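Local coordinates for 14-3-3 protein (PDB 3EFZ) that probably binds phosphoserine-containing partner proteins as a dimeric, all-helical adaptor of the 14-3-3 family in cell regulation, at residues Ile204-Leu209 with Met217-Arg222; Asp150-Lys155 with Asn165-Gln170; Leu194-Ile199 with Glu239-Leu244; Gly43-Val48 with Arg74-Arg79. All coordinates share one frame; numbering follows the deposited sequence.

Interaction 1: Ile204-Leu209 with Met217-Arg222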
# COMPACT_ATOMS: atom_id res chain seq x y z
N ILE B 204 18.76 3.24 12.25
CA ILE B 204 17.42 3.11 12.85
C ILE B 204 17.31 1.87 13.76
O ILE B 204 16.76 1.95 14.88
CB ILE B 204 16.31 3.12 11.77
CG1 ILE B 204 16.26 4.47 11.05
CG2 ILE B 204 14.94 2.79 12.39
CD1 ILE B 204 15.41 4.46 9.77
N LEU B 205 17.86 0.74 13.29
CA LEU B 205 17.91 -0.49 14.08
C LEU B 205 18.67 -0.30 15.38
O LEU B 205 18.20 -0.75 16.44
CB LEU B 205 18.54 -1.64 13.28
CG LEU B 205 18.61 -3.05 13.89
CD1 LEU B 205 17.21 -3.71 13.93
CD2 LEU B 205 19.59 -3.91 13.09
N LYS B 206 19.82 0.37 15.29
CA LYS B 206 20.66 0.66 16.45
C LYS B 206 19.97 1.59 17.45
O LYS B 206 20.00 1.34 18.66
CB LYS B 206 21.99 1.31 16.02
CG LYS B 206 22.96 0.40 15.28
CD LYS B 206 24.11 1.24 14.72
CE LYS B 206 25.01 0.41 13.82
NZ LYS B 206 26.01 -0.41 14.56
N TYR B 207 19.38 2.66 16.92
CA TYR B 207 18.69 3.64 17.74
C TYR B 207 17.51 3.01 18.47
O TYR B 207 17.46 3.02 19.69
CB TYR B 207 18.25 4.85 16.90
CG TYR B 207 17.65 6.00 17.69
CD1 TYR B 207 18.39 7.15 17.96
CD2 TYR B 207 16.33 5.93 18.16
CE1 TYR B 207 17.83 8.22 18.68
CE2 TYR B 207 15.77 6.98 18.88
CZ TYR B 207 16.52 8.12 19.14
OH TYR B 207 15.95 9.15 19.86
N ASP B 208 16.57 2.45 17.72
CA ASP B 208 15.33 1.96 18.31
C ASP B 208 15.51 0.56 18.92
O ASP B 208 15.77 0.44 20.14
CB ASP B 208 14.18 2.03 17.30
CG ASP B 208 12.82 1.87 17.95
OD1 ASP B 208 12.76 1.61 19.18
OD2 ASP B 208 11.79 1.99 17.23
N LEU B 209 15.44 -0.47 18.07
CA LEU B 209 15.45 -1.87 18.50
C LEU B 209 16.63 -2.31 19.38
O LEU B 209 16.44 -3.09 20.31
CB LEU B 209 15.34 -2.81 17.29
CG LEU B 209 13.99 -3.10 16.61
CD1 LEU B 209 12.89 -3.34 17.64
CD2 LEU B 209 13.60 -2.02 15.62
N MET B 217 24.07 7.35 16.77
CA MET B 217 24.46 8.68 16.30
C MET B 217 25.93 8.79 15.93
O MET B 217 26.25 9.46 14.94
CB MET B 217 24.01 9.76 17.27
CG MET B 217 22.74 10.49 16.80
SD MET B 217 21.24 9.51 16.50
CE MET B 217 21.25 9.18 14.74
N LYS B 218 26.80 8.12 16.68
CA LYS B 218 28.21 8.00 16.28
C LYS B 218 28.35 7.30 14.93
O LYS B 218 29.16 7.70 14.08
CB LYS B 218 29.00 7.24 17.35
CG LYS B 218 29.38 8.07 18.55
CD LYS B 218 30.09 7.23 19.59
CE LYS B 218 30.34 8.02 20.87
NZ LYS B 218 30.70 7.13 22.00
N PHE B 219 27.56 6.25 14.73
CA PHE B 219 27.55 5.49 13.48
C PHE B 219 27.15 6.39 12.31
O PHE B 219 27.80 6.39 11.26
CB PHE B 219 26.61 4.26 13.60
CG PHE B 219 26.69 3.31 12.44
CD1 PHE B 219 25.68 3.28 11.48
CD2 PHE B 219 27.78 2.44 12.29
CE1 PHE B 219 25.73 2.39 10.38
CE2 PHE B 219 27.86 1.55 11.19
CZ PHE B 219 26.82 1.53 10.23
N ALA B 220 26.09 7.17 12.52
CA ALA B 220 25.59 8.15 11.55
C ALA B 220 26.59 9.28 11.29
O ALA B 220 26.82 9.62 10.13
CB ALA B 220 24.24 8.71 11.98
N ASN B 221 27.16 9.85 12.36
CA ASN B 221 28.20 10.86 12.27
C ASN B 221 29.38 10.38 11.42
O ASN B 221 29.82 11.08 10.51
CB ASN B 221 28.72 11.24 13.67
CG ASN B 221 28.04 12.48 14.25
OD1 ASN B 221 27.33 13.20 13.55
ND2 ASN B 221 28.26 12.73 15.55
N ARG B 222 29.88 9.20 11.75
CA ARG B 222 30.97 8.55 11.01
C ARG B 222 30.77 8.53 9.50
O ARG B 222 31.69 8.83 8.74
CB ARG B 222 31.10 7.11 11.47
CG ARG B 222 32.28 6.84 12.31
CD ARG B 222 32.69 5.43 12.03
NE ARG B 222 31.94 4.45 12.80
CZ ARG B 222 31.65 3.23 12.36
NH1 ARG B 222 32.01 2.85 11.13
NH2 ARG B 222 30.98 2.40 13.13
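Lys206 NZ meets two aromatic rings: it lies over the Phe219 face in a cation-pi contact, 4.3 Å from the centroid and 22° off the ring normal, and Tyr202, one turn earlier on the same helix, supplies a second cation-pi contact. The neighbouring methylene is better centred, with Lys206 CE only 3.6 Å from the Phe219 centroid in a CH-pi contact. The lysine chain crosses the phenyl group at about a right angle. It runs out extended as far as CE and then turns at chi4 (-81°), which keeps NZ above the ring, near Phe219 CD2, while the carbon chain fills the middle of the face. Tyr202 also meets Phe219 edge-to-face, so lysine and both rings form one cluster. This cluster joins helices 193-207 and 213-228, which follow one another in the all-helical 14-3-3 fold, and Lys206 makes a backbone hydrogen bond with Asn212 of the short connection. A second touch is made by Tyr207 and Met217. Met217 SD lies 4.0 Å from Tyr207 CD1; seen from the ring centroid it is 76° off the normal, a Met-aromatic contact at the edge. The bend at chi2 carries the sulfur there, and the same side chain packs on Trp255 of helix 239-256. Arg222 NH2 lies 5.9 Å from Lys206 NZ without contact, a like charge that would be expected to disfavour a closer approach.

Interaction 2: Asp150-Lys155 with Asn165-Gln170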
# COMPACT_ATOMS: atom_id res chain seq x y z
N ASP B 150 15.58 -4.78 6.44
CA ASP B 150 14.36 -4.02 6.74
C ASP B 150 13.20 -4.90 7.21
O ASP B 150 12.56 -4.59 8.21
CB ASP B 150 13.88 -3.18 5.54
CG ASP B 150 14.89 -2.14 5.09
OD1 ASP B 150 15.75 -1.70 5.88
OD2 ASP B 150 14.81 -1.74 3.94
N LEU B 151 12.91 -5.97 6.47
CA LEU B 151 11.84 -6.91 6.83
C LEU B 151 12.07 -7.64 8.15
O LEU B 151 11.13 -7.88 8.90
CB LEU B 151 11.57 -7.92 5.71
CG LEU B 151 11.03 -7.42 4.36
CD1 LEU B 151 10.95 -8.59 3.43
CD2 LEU B 151 9.67 -6.72 4.47
N MET B 152 13.31 -8.02 8.44
CA MET B 152 13.65 -8.53 9.76
C MET B 152 13.42 -7.51 10.90
O MET B 152 12.94 -7.86 11.99
CB MET B 152 15.10 -9.04 9.78
CG MET B 152 15.27 -10.39 9.13
SD MET B 152 14.22 -11.65 9.88
CE MET B 152 13.69 -12.47 8.39
N ARG B 153 13.78 -6.25 10.62
CA ARG B 153 13.55 -5.12 11.55
C ARG B 153 12.06 -4.96 11.83
O ARG B 153 11.66 -4.69 12.97
CB ARG B 153 14.16 -3.81 11.00
CG ARG B 153 13.85 -2.52 11.78
CD ARG B 153 14.82 -1.36 11.43
NE ARG B 153 14.81 -1.03 9.99
CZ ARG B 153 13.94 -0.20 9.42
NH1 ARG B 153 13.02 0.42 10.16
NH2 ARG B 153 13.99 0.01 8.11
N TYR B 154 11.24 -5.14 10.79
CA TYR B 154 9.79 -5.07 10.96
C TYR B 154 9.25 -6.18 11.86
O TYR B 154 8.36 -5.94 12.65
CB TYR B 154 9.06 -5.13 9.62
CG TYR B 154 9.32 -3.99 8.64
CD1 TYR B 154 9.99 -2.81 9.02
CD2 TYR B 154 8.84 -4.08 7.34
CE1 TYR B 154 10.20 -1.78 8.10
CE2 TYR B 154 9.02 -3.06 6.42
CZ TYR B 154 9.70 -1.93 6.80
OH TYR B 154 9.83 -0.96 5.83
N LYS B 155 9.79 -7.40 11.70
CA LYS B 155 9.32 -8.56 12.49
C LYS B 155 9.70 -8.32 13.94
O LYS B 155 8.91 -8.61 14.84
CB LYS B 155 9.96 -9.89 12.01
CG LYS B 155 9.64 -10.34 10.58
CD LYS B 155 10.10 -11.79 10.37
CE LYS B 155 9.93 -12.23 8.93
NZ LYS B 155 10.22 -13.70 8.72
N ASN B 165 14.78 -10.83 19.62
CA ASN B 165 16.23 -10.75 19.61
C ASN B 165 16.88 -11.48 18.43
O ASN B 165 17.87 -11.00 17.88
CB ASN B 165 16.82 -11.23 20.94
CG ASN B 165 16.60 -10.22 22.07
OD1 ASN B 165 16.35 -9.03 21.83
ND2 ASN B 165 16.72 -10.69 23.31
N GLN B 166 16.31 -12.61 18.04
CA GLN B 166 16.79 -13.35 16.87
C GLN B 166 16.54 -12.57 15.60
O GLN B 166 17.38 -12.58 14.72
CB GLN B 166 16.15 -14.74 16.75
CG GLN B 166 16.35 -15.70 17.91
CD GLN B 166 15.28 -16.80 17.92
OE1 GLN B 166 14.83 -17.25 18.98
NE2 GLN B 166 14.84 -17.20 16.72
N CYS B 167 15.39 -11.90 15.49
CA CYS B 167 15.14 -11.05 14.31
C CYS B 167 16.07 -9.85 14.27
O CYS B 167 16.50 -9.44 13.20
CB CYS B 167 13.67 -10.58 14.22
SG CYS B 167 12.51 -11.90 13.83
N ILE B 168 16.37 -9.27 15.43
CA ILE B 168 17.32 -8.16 15.48
C ILE B 168 18.70 -8.66 15.04
O ILE B 168 19.37 -8.00 14.23
CB ILE B 168 17.37 -7.48 16.87
CG1 ILE B 168 16.06 -6.73 17.14
CG2 ILE B 168 18.56 -6.50 16.95
CD1 ILE B 168 15.77 -6.50 18.61
N LYS B 169 19.10 -9.82 15.55
CA LYS B 169 20.36 -10.42 15.14
C LYS B 169 20.43 -10.69 13.63
O LYS B 169 21.43 -10.35 13.01
CB LYS B 169 20.71 -11.68 15.94
CG LYS B 169 22.12 -12.15 15.61
CD LYS B 169 22.56 -13.37 16.38
CE LYS B 169 23.96 -13.80 15.88
NZ LYS B 169 23.98 -13.96 14.37
N GLN B 170 19.36 -11.26 13.04
CA GLN B 170 19.30 -11.48 11.59
C GLN B 170 19.32 -10.18 10.79
O GLN B 170 19.86 -10.16 9.69
CB GLN B 170 18.05 -12.28 11.15
CG GLN B 170 17.98 -13.75 11.57
CD GLN B 170 16.69 -14.44 11.11
OE1 GLN B 170 16.47 -14.65 9.91
NE2 GLN B 170 15.82 -14.79 12.06
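A hairpin of consecutive antiparallel helices, 138-158 and 161-185, illustrates how a small residue, here Cys167, accompanies close helix packing. The axes of the short segments Asp150-Lys155 and Asn165-Gln170 approach to 8.0 Å at 164°, and the nearest CA atoms, those of Met152 and Cys167, are 5.4 Å apart. Backbone therefore takes part in the packing: Cys167 CB rests 3.6 Å from Met152 O, and Met152 CB is 3.7 Å from Cys167 O. With its sulfur anti to the carbonyl carbon (chi1 -70°), Cys167 sends SG to Lys155 CB, at 3.7 Å, and leaves it at a looser 4.3 Å from Met152 SD. The methionine chain, bent at chi2 and chi3, crosses Gln170 at a slant. There Met152 CG meets Gln170 CB at 3.9 Å, and Met152 SD lies 3.8 Å from Gln170 OE1. Beyond its CB, Lys155 stretches out to a salt bridge between NZ and Glu122 of helix 100-131. Arg153 leaves its backbone directed away from Asn165-Gln170, yet farther along the same helix 161-185 its NE bonds Tyr175 OH. Its guanidinium edge makes a weak salt-bridge bond, in plane, from NH2 to Asp150 OD1. This arginine is predicted to contact the phosphoserine of a bound partner, and helix 138-158, backed by helix 161-185, probably contributes to the wall of the phosphopeptide groove, as in other 14-3-3 proteins.

Interaction 3: Leu194-Ile199 with Glu239-Leu244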
# COMPACT_ATOMS: atom_id res chain seq x y z
N LEU B 194 22.42 4.17 -2.22
CA LEU B 194 22.09 2.85 -1.72
C LEU B 194 22.92 2.59 -0.46
O LEU B 194 22.41 2.10 0.54
CB LEU B 194 22.39 1.77 -2.76
CG LEU B 194 22.21 0.30 -2.35
CD1 LEU B 194 20.76 -0.00 -1.99
CD2 LEU B 194 22.68 -0.60 -3.46
N TYR B 195 24.21 2.90 -0.53
CA TYR B 195 25.06 2.78 0.66
C TYR B 195 24.50 3.58 1.84
O TYR B 195 24.40 3.06 2.94
CB TYR B 195 26.50 3.20 0.37
CG TYR B 195 27.39 3.10 1.59
CD1 TYR B 195 27.84 1.87 2.04
CD2 TYR B 195 27.77 4.24 2.30
CE1 TYR B 195 28.65 1.77 3.17
CE2 TYR B 195 28.59 4.16 3.42
CZ TYR B 195 29.02 2.91 3.85
OH TYR B 195 29.85 2.81 4.96
N LEU B 196 24.13 4.83 1.59
CA LEU B 196 23.60 5.71 2.65
C LEU B 196 22.23 5.29 3.15
O LEU B 196 21.93 5.44 4.34
CB LEU B 196 23.60 7.17 2.21
CG LEU B 196 24.97 7.82 2.01
CD1 LEU B 196 24.78 9.13 1.30
CD2 LEU B 196 25.73 8.00 3.34
N ALA B 197 21.40 4.75 2.25
CA ALA B 197 20.09 4.23 2.65
C ALA B 197 20.28 3.05 3.58
O ALA B 197 19.47 2.81 4.49
CB ALA B 197 19.25 3.82 1.43
N THR B 198 21.34 2.29 3.34
CA THR B 198 21.66 1.14 4.15
C THR B 198 22.16 1.54 5.53
O THR B 198 21.73 0.99 6.54
CB THR B 198 22.63 0.18 3.43
OG1 THR B 198 22.19 -0.01 2.07
CG2 THR B 198 22.67 -1.18 4.15
N ILE B 199 23.08 2.52 5.56
CA ILE B 199 23.54 3.16 6.79
C ILE B 199 22.36 3.65 7.64
O ILE B 199 22.33 3.42 8.85
CB ILE B 199 24.52 4.35 6.47
CG1 ILE B 199 25.79 3.85 5.75
CG2 ILE B 199 24.85 5.19 7.75
CD1 ILE B 199 26.85 3.18 6.66
N GLU B 239 20.99 13.77 -5.85
CA GLU B 239 19.91 14.33 -5.06
C GLU B 239 19.53 13.40 -3.91
O GLU B 239 19.29 13.85 -2.78
CB GLU B 239 18.72 14.60 -5.98
CG GLU B 239 17.44 14.89 -5.26
CD GLU B 239 16.24 14.63 -6.13
OE1 GLU B 239 16.02 15.44 -7.06
OE2 GLU B 239 15.54 13.63 -5.88
N ASN B 240 19.50 12.10 -4.18
CA ASN B 240 19.18 11.11 -3.16
C ASN B 240 20.24 10.98 -2.09
O ASN B 240 19.91 10.72 -0.93
CB ASN B 240 18.82 9.76 -3.76
CG ASN B 240 17.36 9.68 -4.14
OD1 ASN B 240 16.49 10.18 -3.43
ND2 ASN B 240 17.08 9.05 -5.28
N THR B 241 21.50 11.16 -2.46
CA THR B 241 22.58 11.27 -1.46
C THR B 241 22.36 12.48 -0.56
O THR B 241 22.34 12.35 0.66
CB THR B 241 23.97 11.32 -2.13
OG1 THR B 241 24.26 10.04 -2.69
CG2 THR B 241 25.06 11.67 -1.11
N GLU B 242 22.15 13.65 -1.16
CA GLU B 242 21.93 14.87 -0.39
C GLU B 242 20.68 14.78 0.50
O GLU B 242 20.70 15.26 1.63
CB GLU B 242 21.93 16.11 -1.29
CG GLU B 242 23.29 16.42 -1.96
CD GLU B 242 24.43 16.83 -0.99
OE1 GLU B 242 25.59 16.96 -1.46
OE2 GLU B 242 24.18 17.04 0.23
N LYS B 243 19.62 14.15 0.01
CA LYS B 243 18.44 13.86 0.84
C LYS B 243 18.76 12.97 2.05
O LYS B 243 18.28 13.23 3.16
CB LYS B 243 17.33 13.23 0.02
CG LYS B 243 16.50 14.19 -0.81
CD LYS B 243 15.50 13.41 -1.63
CE LYS B 243 14.23 14.18 -1.88
NZ LYS B 243 14.19 14.82 -3.22
N LEU B 244 19.56 11.93 1.84
CA LEU B 244 19.89 10.98 2.90
C LEU B 244 20.88 11.55 3.90
O LEU B 244 20.79 11.28 5.09
CB LEU B 244 20.41 9.66 2.34
CG LEU B 244 19.39 8.72 1.68
CD1 LEU B 244 20.09 7.78 0.72
CD2 LEU B 244 18.54 7.94 2.71
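Leu196 is the first residue along Leu194-Ile199 to reach the other helix. Its CD1 presses against the methyl of Thr241, with Leu196 CD1 to Thr241 CG2 at 3.5 Å, the two side chains meeting at a slant. The threonine is turned to suit: CG2 lies anti to the backbone N, which offers the methyl to the leucine, while OG1 sits beside that N and bonds the backbone O of Ser191, just ahead of helix 193-207. One branched side chain thus serves the apolar interface with one arm and a backbone carbonyl with the other. Nearer the backbone, Leu196 CB is 3.9 Å from Leu244 CD1, and the nearest CA atoms of the two segments, those of Leu196 and Leu244, are 6.4 Å apart. At Ala197 the absence of a long side chain lets Leu244 reach the main chain itself. Leu244 CD1 touches Ala197 N at 3.6 Å and Ala197 CB at 4.1 Å, while its other methyl, CD2, lies 4.0 Å from Ala197 CA. Both leucine methyls thus rest on the alanine. Ile199 turns to other neighbours and packs on Leu179. The segments run nearly parallel, their axes approaching to 9.3 Å and inclined at 21°. In the C-terminal half of the all-helical 14-3-3 fold, helix 193-207 is thus flanked by helix 239-256 through Leu196 and Ala197, by helix 161-185 through Ile199, and by helix 213-228, where Ile199 meets Phe219 and Ala223.

Interaction 4: Gly43-Val48 with Arg74-Arg79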
# COMPACT_ATOMS: atom_id res chain seq x y z
N GLY B 43 7.98 7.74 -4.22
CA GLY B 43 9.21 7.49 -4.96
C GLY B 43 9.95 6.24 -4.47
O GLY B 43 10.50 5.49 -5.28
N ASN B 44 9.97 6.03 -3.16
CA ASN B 44 10.56 4.82 -2.59
C ASN B 44 9.92 3.50 -3.08
O ASN B 44 10.65 2.58 -3.43
CB ASN B 44 10.61 4.89 -1.07
CG ASN B 44 11.22 3.64 -0.46
OD1 ASN B 44 10.55 2.92 0.28
ND2 ASN B 44 12.49 3.36 -0.78
N TYR B 45 8.58 3.42 -3.07
CA TYR B 45 7.84 2.27 -3.57
C TYR B 45 8.21 2.04 -5.01
O TYR B 45 8.62 0.95 -5.38
CB TYR B 45 6.33 2.45 -3.41
CG TYR B 45 5.79 2.29 -2.00
CD1 TYR B 45 6.61 2.50 -0.88
CD2 TYR B 45 4.44 1.97 -1.78
CE1 TYR B 45 6.11 2.39 0.41
CE2 TYR B 45 3.93 1.83 -0.49
CZ TYR B 45 4.77 2.05 0.59
OH TYR B 45 4.28 1.95 1.85
N LYS B 46 8.10 3.08 -5.83
CA LYS B 46 8.50 2.98 -7.22
C LYS B 46 9.89 2.35 -7.34
O LYS B 46 10.05 1.39 -8.09
CB LYS B 46 8.47 4.32 -7.93
CG LYS B 46 8.79 4.19 -9.42
CD LYS B 46 8.86 5.55 -10.10
CE LYS B 46 9.14 5.40 -11.57
NZ LYS B 46 8.98 6.70 -12.25
N ASP B 47 10.86 2.88 -6.60
CA ASP B 47 12.22 2.40 -6.70
C ASP B 47 12.41 0.93 -6.32
O ASP B 47 13.22 0.23 -6.94
CB ASP B 47 13.19 3.29 -5.92
CG ASP B 47 14.63 3.09 -6.37
OD1 ASP B 47 14.93 3.33 -7.57
OD2 ASP B 47 15.47 2.67 -5.54
N VAL B 48 11.69 0.47 -5.28
CA VAL B 48 11.70 -0.94 -4.91
C VAL B 48 11.28 -1.81 -6.11
O VAL B 48 12.01 -2.73 -6.50
CB VAL B 48 10.81 -1.24 -3.67
CG1 VAL B 48 10.53 -2.75 -3.54
CG2 VAL B 48 11.48 -0.74 -2.42
N ARG B 74 3.34 -3.23 0.19
CA ARG B 74 2.19 -3.52 1.05
C ARG B 74 2.53 -3.58 2.55
O ARG B 74 1.82 -3.01 3.37
CB ARG B 74 1.54 -4.83 0.62
CG ARG B 74 0.73 -5.56 1.71
CD ARG B 74 -0.34 -6.47 1.08
NE ARG B 74 -0.92 -7.42 2.04
CZ ARG B 74 -2.06 -7.24 2.71
NH1 ARG B 74 -2.46 -8.20 3.55
NH2 ARG B 74 -2.80 -6.14 2.54
N VAL B 75 3.57 -4.34 2.88
CA VAL B 75 4.01 -4.56 4.28
C VAL B 75 4.47 -3.25 4.96
O VAL B 75 4.23 -3.03 6.14
CB VAL B 75 5.14 -5.65 4.34
CG1 VAL B 75 5.98 -5.50 5.58
CG2 VAL B 75 4.56 -7.03 4.29
N THR B 76 5.12 -2.40 4.18
CA THR B 76 5.48 -1.04 4.59
C THR B 76 4.20 -0.21 4.83
O THR B 76 4.11 0.52 5.83
CB THR B 76 6.38 -0.38 3.54
OG1 THR B 76 7.50 -1.24 3.30
CG2 THR B 76 6.93 0.95 4.02
N SER B 77 3.22 -0.34 3.94
CA SER B 77 1.96 0.35 4.15
C SER B 77 1.18 -0.19 5.35
O SER B 77 0.57 0.59 6.05
CB SER B 77 1.08 0.39 2.90
OG SER B 77 1.72 1.12 1.85
N ILE B 78 1.19 -1.50 5.59
CA ILE B 78 0.52 -2.09 6.76
C ILE B 78 1.19 -1.53 8.02
O ILE B 78 0.52 -1.06 8.94
CB ILE B 78 0.51 -3.63 6.73
CG1 ILE B 78 -0.28 -4.15 5.52
CG2 ILE B 78 -0.10 -4.19 8.00
CD1 ILE B 78 -0.00 -5.61 5.20
N ARG B 79 2.53 -1.52 8.03
CA ARG B 79 3.27 -0.95 9.15
C ARG B 79 2.97 0.54 9.36
O ARG B 79 2.85 0.98 10.50
CB ARG B 79 4.76 -1.21 8.96
CG ARG B 79 5.68 -0.67 10.06
CD ARG B 79 7.07 -1.03 9.67
NE ARG B 79 8.08 -0.47 10.56
CZ ARG B 79 8.77 0.63 10.32
NH1 ARG B 79 8.58 1.32 9.20
NH2 ARG B 79 9.68 1.01 11.20
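Tyr45 reaches from helix 32-54 to helix 63-81 and ends on Ser77, in the N-terminal helical region through which 14-3-3 subunits pair. The tyrosine bridges a wide gap, since even the nearest CA atoms, those of Tyr45 and Thr76, are 9.1 Å apart. Its ring points its hydroxyl end at the other helix, and Ser77 OG lies at the ring edge, in plane, where Tyr45 OH donates a hydrogen bond of 2.7 Å to Ser77 OG. The serine oxygen lies on the CE2 side of the phenol, with Ser77 OG 3.3 Å from Tyr45 CE2. Thr76 and the tyrosine slide past each other in opposite directions. With chi1 at -53°, the threonine places CG2 anti to its backbone N, and this methyl meets the ring obliquely, with Thr76 CG2 at 3.6 Å from Tyr45 OH and 4.0 Å from Tyr45 CE1. Thr76 OG1 instead bonds Arg72 O, one turn back. The buried Ser77 OG has further partners: it hydrogen-bonds Glu120 of the second subunit, with a weak bond to Asn73 O of its own helix. Asp123 of the second subunit packs on Tyr45 as well, which makes this intrachain bond part of the dimer interface. Ser77 N also lies 3.3 Å from Tyr45 OH, but the angle is too poor for a hydrogen bond.

In the fold
The four contacts join helices from across the chain. In sequence, interaction 4 closes first, then interaction 2; interaction 3 opens next and encloses interaction 1, both using helix 193-207. Interactions 1 and 4, their centres 22 Å apart, lie on opposite sides of the chain's centre, as do 2 and 3. Interaction 2 links the ends of the series: Leu209 packs on its Arg153, whose NH1 lies 3.5 Å from NH2 of Arg79 in interaction 4. Both arginines are predicted phosphoserine contacts, and their close like charges would suit a phosphate. The fold thus connects the dimer interface, through the probable binding groove, to the C-terminal helices.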